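Local structure of rifamycin polyketide synthase (Amycolatopsis mediterranei, 4LN9) at residues F198-A203 with A217-P222. The protein probably catalyses the dehydration of a polyketide intermediate, as the dehydratase domain in the terminal module of the rifamycin synthase. Numbering follows the deposited sequence.
Sequences FRAVRA and AEIALP
A classic beta bulge marks the open end of the hairpin formed by strands 201-207 and 214-220, within the double hotdog fold of this dehydratase: the single residue E218 is set against two, R202 and A203. The carbonyl of E218 takes the amide of R202 (R202 N to E218 O 2.8 Å, 163° at the hydrogen), while the amide of E218 reaches the carbonyl of A203 in a longer bond, N to O 3.2 Å, its donor tilted 32° out of the carbonyl plane. Just before the bulge, A200 O accepts a hydrogen bond from A220 N at 2.9 Å, and I219 CA makes a CA-H...O contact with that oxygen.

V201 and I219 form the non-hydrogen-bonded pair, their side chains on the same face of the sheet. Because I219 CG1 lies beside its own backbone N (chi1 -44°) and the chain bends again at chi2, CD1 swings back to meet V201 CG2 at 3.9 Å. I219 CG2, the other branch, packs on A200 CB at 3.8 Å, and L221 CD2 closes on the same methyl. R202 lays its CG against the CB of A220, 3.9 Å away.

On the opposite face, with A203, E218 has its OE2 hydrogen-bonded to W170 NE1. A200, V201 and I219 rest on helix 236-251, touching L238, A241 and H244, while strand 279-285 pairs with the far edge of 214-220.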
loop_
_atom_site.group_PDB
_atom_site.type_symbol
_atom_site.label_atom_id
_atom_site.label_comp_id
_atom_site.label_asym_id
_atom_site.label_seq_id
_atom_site.Cartn_x
_atom_site.Cartn_y
_atom_site.Cartn_z
ATOM N N PHE A 198 26.647 -15.853 4.024
ATOM C CA PHE A 198 26.309 -16.762 2.936
ATOM C C PHE A 198 27.239 -17.963 2.852
ATOM O O PHE A 198 26.980 -18.899 2.098
ATOM C CB PHE A 198 26.277 -16.031 1.595
ATOM C CG PHE A 198 25.059 -15.179 1.402
ATOM C CD1 PHE A 198 24.037 -15.581 0.559
ATOM C CD2 PHE A 198 24.902 -14.012 2.130
ATOM C CE1 PHE A 198 22.905 -14.804 0.401
ATOM C CE2 PHE A 198 23.779 -13.224 1.970
ATOM C CZ PHE A 198 22.768 -13.632 1.120
ATOM N N ARG A 199 28.357 -17.913 3.568
ATOM C CA ARG A 199 29.283 -19.035 3.555
ATOM C C ARG A 199 28.808 -20.153 4.479
ATOM O O ARG A 199 29.330 -20.326 5.580
ATOM C CB ARG A 199 30.706 -18.579 3.891
ATOM C CG ARG A 199 31.344 -17.753 2.780
ATOM C CD ARG A 199 32.844 -17.586 2.972
ATOM N NE ARG A 199 33.159 -16.965 4.255
ATOM C CZ ARG A 199 33.457 -15.678 4.413
ATOM N NH1 ARG A 199 33.511 -14.869 3.363
ATOM N NH2 ARG A 199 33.685 -15.197 5.628
ATOM N N ALA A 200 27.726 -20.816 4.080
ATOM C CA ALA A 200 27.006 -21.711 4.977
ATOM C C ALA A 200 27.152 -23.177 4.575
ATOM O O ALA A 200 26.594 -24.060 5.225
ATOM C CB ALA A 200 25.537 -21.322 5.054
ATOM N N VAL A 201 27.848 -23.432 3.473
ATOM C CA VAL A 201 28.077 -24.804 3.042
ATOM C C VAL A 201 29.129 -25.470 3.924
ATOM O O VAL A 201 30.270 -25.013 3.991
ATOM C CB VAL A 201 28.520 -24.871 1.569
ATOM C CG1 VAL A 201 28.806 -26.310 1.170
ATOM C CG2 VAL A 201 27.450 -24.270 0.669
ATOM N N ARG A 202 28.717 -26.495 4.666
ATOM C CA ARG A 202 29.579 -27.119 5.673
ATOM C C ARG A 202 30.286 -28.372 5.159
ATOM O O ARG A 202 31.378 -28.711 5.614
ATOM C CB ARG A 202 28.778 -27.449 6.933
ATOM C CG ARG A 202 28.166 -26.229 7.601
ATOM C CD ARG A 202 29.167 -25.566 8.534
ATOM N NE ARG A 202 29.569 -26.475 9.602
ATOM C CZ ARG A 202 30.685 -26.351 10.313
ATOM N NH1 ARG A 202 31.493 -25.318 10.116
ATOM N NH2 ARG A 202 30.972 -27.243 11.253
ATOM N N ALA A 203 29.616 -29.098 4.271
ATOM C CA ALA A 203 30.181 -30.300 3.674
ATOM C C ALA A 203 29.459 -30.550 2.361
ATOM O O ALA A 203 28.294 -30.186 2.208
ATOM C CB ALA A 203 30.000 -31.489 4.608
ATOM N N ALA A 217 24.673 -31.925 0.524
ATOM C CA ALA A 217 25.371 -30.961 1.364
ATOM C C ALA A 217 24.709 -30.783 2.720
ATOM O O ALA A 217 23.502 -30.978 2.868
ATOM C CB ALA A 217 25.503 -29.624 0.653
ATOM N N GLU A 218 25.525 -30.465 3.721
ATOM C CA GLU A 218 25.014 -29.902 4.956
ATOM C C GLU A 218 25.226 -28.400 4.962
ATOM O O GLU A 218 26.297 -27.905 4.605
ATOM C CB GLU A 218 25.684 -30.552 6.172
ATOM C CG GLU A 218 25.375 -32.037 6.312
ATOM C CD GLU A 218 25.905 -32.648 7.598
ATOM O OE1 GLU A 218 26.027 -31.920 8.609
ATOM O OE2 GLU A 218 26.068 -33.888 7.635
ATOM N N ILE A 219 24.151 -27.678 5.259
ATOM C CA ILE A 219 24.163 -26.227 5.240
ATOM C C ILE A 219 23.802 -25.744 6.635
ATOM O O ILE A 219 22.888 -26.278 7.262
ATOM C CB ILE A 219 23.109 -25.676 4.259
ATOM C CG1 ILE A 219 23.136 -26.455 2.942
ATOM C CG2 ILE A 219 23.316 -24.187 4.028
ATOM C CD1 ILE A 219 24.399 -26.249 2.133
ATOM N N ALA A 220 24.612 -24.841 7.177
ATOM C CA ALA A 220 24.312 -24.238 8.467
ATOM C C ALA A 220 24.725 -22.773 8.464
ATOM O O ALA A 220 25.851 -22.441 8.097
ATOM C CB ALA A 220 25.026 -24.989 9.580
ATOM N N LEU A 221 23.779 -21.893 8.778
ATOM C CA LEU A 221 24.070 -20.464 8.861
ATOM C C LEU A 221 25.021 -20.215 10.024
ATOM O O LEU A 221 24.925 -20.879 11.056
ATOM C CB LEU A 221 22.780 -19.667 9.072
ATOM C CG LEU A 221 21.846 -19.481 7.872
ATOM C CD1 LEU A 221 20.763 -18.462 8.197
ATOM C CD2 LEU A 221 22.625 -19.069 6.631
ATOM N N PRO A 222 25.917 -19.226 9.882
ATOM C CA PRO A 222 26.747 -18.843 11.021
ATOM C C PRO A 222 25.891 -18.302 12.159
ATOM O O PRO A 222 24.748 -17.901 11.936
ATOM C CB PRO A 222 27.638 -17.735 10.452
ATOM C CG PRO A 222 26.871 -17.183 9.299
ATOM C CD PRO A 222 26.130 -18.351 8.716
#